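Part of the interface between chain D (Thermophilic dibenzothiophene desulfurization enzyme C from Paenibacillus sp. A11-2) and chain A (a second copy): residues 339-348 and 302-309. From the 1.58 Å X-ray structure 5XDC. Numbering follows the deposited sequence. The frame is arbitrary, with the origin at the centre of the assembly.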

# COMPACT_ATOMS: atom_id res chain seq x y z
N VAL D 339 -14.29 1.28 19.88
CA VAL D 339 -13.47 0.47 18.97
C VAL D 339 -14.04 0.50 17.56
O VAL D 339 -13.29 0.60 16.58
CB VAL D 339 -13.35 -0.97 19.50
CG1 VAL D 339 -12.81 -1.89 18.42
CG2 VAL D 339 -12.43 -0.99 20.72
N GLN D 340 -15.36 0.37 17.42
CA GLN D 340 -15.95 0.39 16.09
C GLN D 340 -15.79 1.75 15.44
O GLN D 340 -15.54 1.84 14.23
CB GLN D 340 -17.43 0.02 16.16
CG GLN D 340 -17.68 -1.42 16.56
CD GLN D 340 -17.15 -2.42 15.56
OE1 GLN D 340 -17.40 -2.32 14.36
NE2 GLN D 340 -16.41 -3.42 16.06
N VAL D 341 -15.95 2.83 16.21
CA VAL D 341 -15.74 4.18 15.68
C VAL D 341 -14.28 4.38 15.27
O VAL D 341 -14.00 4.95 14.21
CB VAL D 341 -16.18 5.23 16.71
CG1 VAL D 341 -15.73 6.64 16.28
CG2 VAL D 341 -17.67 5.19 16.89
N ALA D 342 -13.34 3.97 16.13
CA ALA D 342 -11.92 4.11 15.80
C ALA D 342 -11.60 3.39 14.51
O ALA D 342 -10.89 3.92 13.65
CB ALA D 342 -11.06 3.58 16.95
N SER D 343 -12.13 2.17 14.35
CA SER D 343 -11.87 1.40 13.15
C SER D 343 -12.37 2.14 11.91
O SER D 343 -11.67 2.24 10.90
CB SER D 343 -12.53 0.01 13.25
OG SER D 343 -11.97 -0.76 14.30
N ALA D 344 -13.60 2.67 11.98
CA ALA D 344 -14.13 3.44 10.87
C ALA D 344 -13.27 4.66 10.59
O ALA D 344 -13.03 5.01 9.43
CB ALA D 344 -15.58 3.86 11.15
N LYS D 345 -12.80 5.33 11.65
CA LYS D 345 -12.02 6.53 11.44
C LYS D 345 -10.68 6.22 10.78
O LYS D 345 -10.22 6.96 9.91
CB LYS D 345 -11.79 7.26 12.75
CG LYS D 345 -11.21 8.63 12.55
CD LYS D 345 -10.75 9.19 13.87
CE LYS D 345 -10.17 10.56 13.71
NZ LYS D 345 -9.48 10.99 14.94
N ILE D 346 -10.05 5.12 11.20
CA ILE D 346 -8.79 4.70 10.61
C ILE D 346 -8.96 4.47 9.11
O ILE D 346 -8.19 4.98 8.29
CB ILE D 346 -8.28 3.42 11.31
CG1 ILE D 346 -7.91 3.71 12.76
CG2 ILE D 346 -7.09 2.80 10.53
CD1 ILE D 346 -7.85 2.46 13.63
N VAL D 347 -9.97 3.67 8.74
CA VAL D 347 -10.20 3.34 7.34
C VAL D 347 -10.52 4.59 6.55
O VAL D 347 -10.00 4.79 5.44
CB VAL D 347 -11.32 2.28 7.24
CG1 VAL D 347 -11.78 2.10 5.82
CG2 VAL D 347 -10.83 0.94 7.77
N ALA D 348 -11.35 5.48 7.10
CA ALA D 348 -11.73 6.68 6.37
C ALA D 348 -10.55 7.63 6.22
O ALA D 348 -10.41 8.31 5.20
CB ALA D 348 -12.90 7.38 7.07
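Chain A 302-309: FAAQLQVA

Two helices cross almost at right angles and come so close that their axes approach to 8.2 Å, with the CA atoms of D:Ser343 and A:Ala304 just 4.2 Å apart. The residues at its centre are small: a serine on chain D faces an alanine on chain A. Chain A 302-309 is helical throughout, as is chain D 339-348, and both helices extend beyond these stretches at each end. Their N-to-C directions make an angle of 99°, a signed crossing angle of -99°, so the chain A helix runs across the chain D helix rather than along it. Contacts are accordingly concentrated around the crossing point, and the two stretches together bury 379 Å².

At that point the CA-to-CB bonds of A:Ala304, A:Gln307 and A:Val308 point toward chain D. D:Ser343 OG lies 3.4 Å from A:Ala304 CA and 3.5 Å from A:Gln307 CG, packing its hydroxyl against carbon. The hydroxyl is satisfied within its own helix: with chi1 in the m well, D:Ser343 OG donates to D:Val339 O at 3.0 Å. The methyl of A:Ala304 also meets D:Ile346, CB to CD1 at 3.8 Å.

A:Val308, one helical turn after A:Ala304, lays its CG2 methyl over the chain D helix, 3.6 Å from D:Ser343 O and 3.7 Å from D:Ala344 CA. The same A:Val308 CG2 is 3.7 Å from D:Val347 CG2, an apolar contact between two valines whose chi1 angles are both t. D:Val347 CG2 also reaches A:Gln305 CA at 4.0 Å, although the CA-to-CB bond of A:Gln305 points away from chain D.

The polar link is between glutamines. D:Gln340 sets its CA-to-CB bond sideways, but chi1 and chi2, both m, bring its amide nearer to chain A, where D:Gln340 NE2 donates to A:Gln307 OE1 at 2.9 Å with an N-H...O angle of 159°. A:Gln307 is folded back along its own helix, also m at chi1 and chi2, and its NE2 donates to A:Ala303 O at 3.2 Å. A:Ala303 O also accepts the backbone bond from A:Gln307 N at 2.9 Å. With A:Gln307 NE2 turned to its own helix, OE1 of the same amide accepts from chain D. A water completes the pairing by donating both to D:Gln340 OE1, 2.7 Å from the water O, and to A:Gln307 O, 2.8 Å from the water O. Both amide groups of the pair thus use their oxygen and nitrogen alike.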

# COMPACT_ATOMS: atom_id res chain seq x y z
N PHE A 302 -5.15 -4.28 10.86
CA PHE A 302 -5.94 -5.34 10.24
C PHE A 302 -7.25 -5.56 10.98
O PHE A 302 -8.28 -5.80 10.33
CB PHE A 302 -5.12 -6.62 10.17
CG PHE A 302 -4.02 -6.56 9.15
CD1 PHE A 302 -4.32 -6.34 7.82
CD2 PHE A 302 -2.71 -6.71 9.51
CE1 PHE A 302 -3.32 -6.26 6.86
CE2 PHE A 302 -1.71 -6.64 8.56
CZ PHE A 302 -2.02 -6.41 7.24
N ALA A 303 -7.26 -5.47 12.31
CA ALA A 303 -8.53 -5.57 13.02
C ALA A 303 -9.47 -4.44 12.63
O ALA A 303 -10.67 -4.64 12.49
CB ALA A 303 -8.31 -5.59 14.53
N ALA A 304 -8.94 -3.23 12.46
CA ALA A 304 -9.79 -2.10 12.06
C ALA A 304 -10.40 -2.33 10.69
O ALA A 304 -11.61 -2.14 10.49
CB ALA A 304 -8.97 -0.82 12.07
N GLN A 305 -9.59 -2.74 9.72
CA GLN A 305 -10.13 -2.99 8.39
C GLN A 305 -11.16 -4.10 8.43
O GLN A 305 -12.19 -4.03 7.75
CB GLN A 305 -9.00 -3.36 7.44
CG GLN A 305 -8.02 -2.22 7.20
CD GLN A 305 -6.86 -2.62 6.30
OE1 GLN A 305 -5.70 -2.49 6.67
NE2 GLN A 305 -7.17 -3.07 5.10
N LEU A 306 -10.90 -5.13 9.23
CA LEU A 306 -11.86 -6.22 9.36
C LEU A 306 -13.19 -5.73 9.95
O LEU A 306 -14.26 -6.13 9.48
CB LEU A 306 -11.26 -7.34 10.21
CG LEU A 306 -12.15 -8.56 10.43
CD1 LEU A 306 -12.41 -9.27 9.12
CD2 LEU A 306 -11.53 -9.51 11.47
N GLN A 307 -13.15 -4.89 11.00
CA GLN A 307 -14.39 -4.39 11.61
C GLN A 307 -15.23 -3.67 10.57
O GLN A 307 -16.45 -3.88 10.47
CB GLN A 307 -14.11 -3.43 12.77
CG GLN A 307 -13.36 -3.99 13.96
CD GLN A 307 -13.79 -5.37 14.32
OE1 GLN A 307 -14.91 -5.58 14.83
NE2 GLN A 307 -12.92 -6.34 14.08
N VAL A 308 -14.60 -2.80 9.79
CA VAL A 308 -15.35 -2.02 8.82
C VAL A 308 -15.90 -2.93 7.72
O VAL A 308 -17.05 -2.79 7.31
CB VAL A 308 -14.47 -0.89 8.25
CG1 VAL A 308 -15.23 -0.13 7.16
CG2 VAL A 308 -14.05 0.07 9.36
N ALA A 309 -15.08 -3.85 7.21
CA ALA A 309 -15.52 -4.75 6.15
C ALA A 309 -16.66 -5.65 6.61
O ALA A 309 -17.62 -5.88 5.88
CB ALA A 309 -14.34 -5.58 5.64
O HOH W 1 -17.69 -4.56 12.84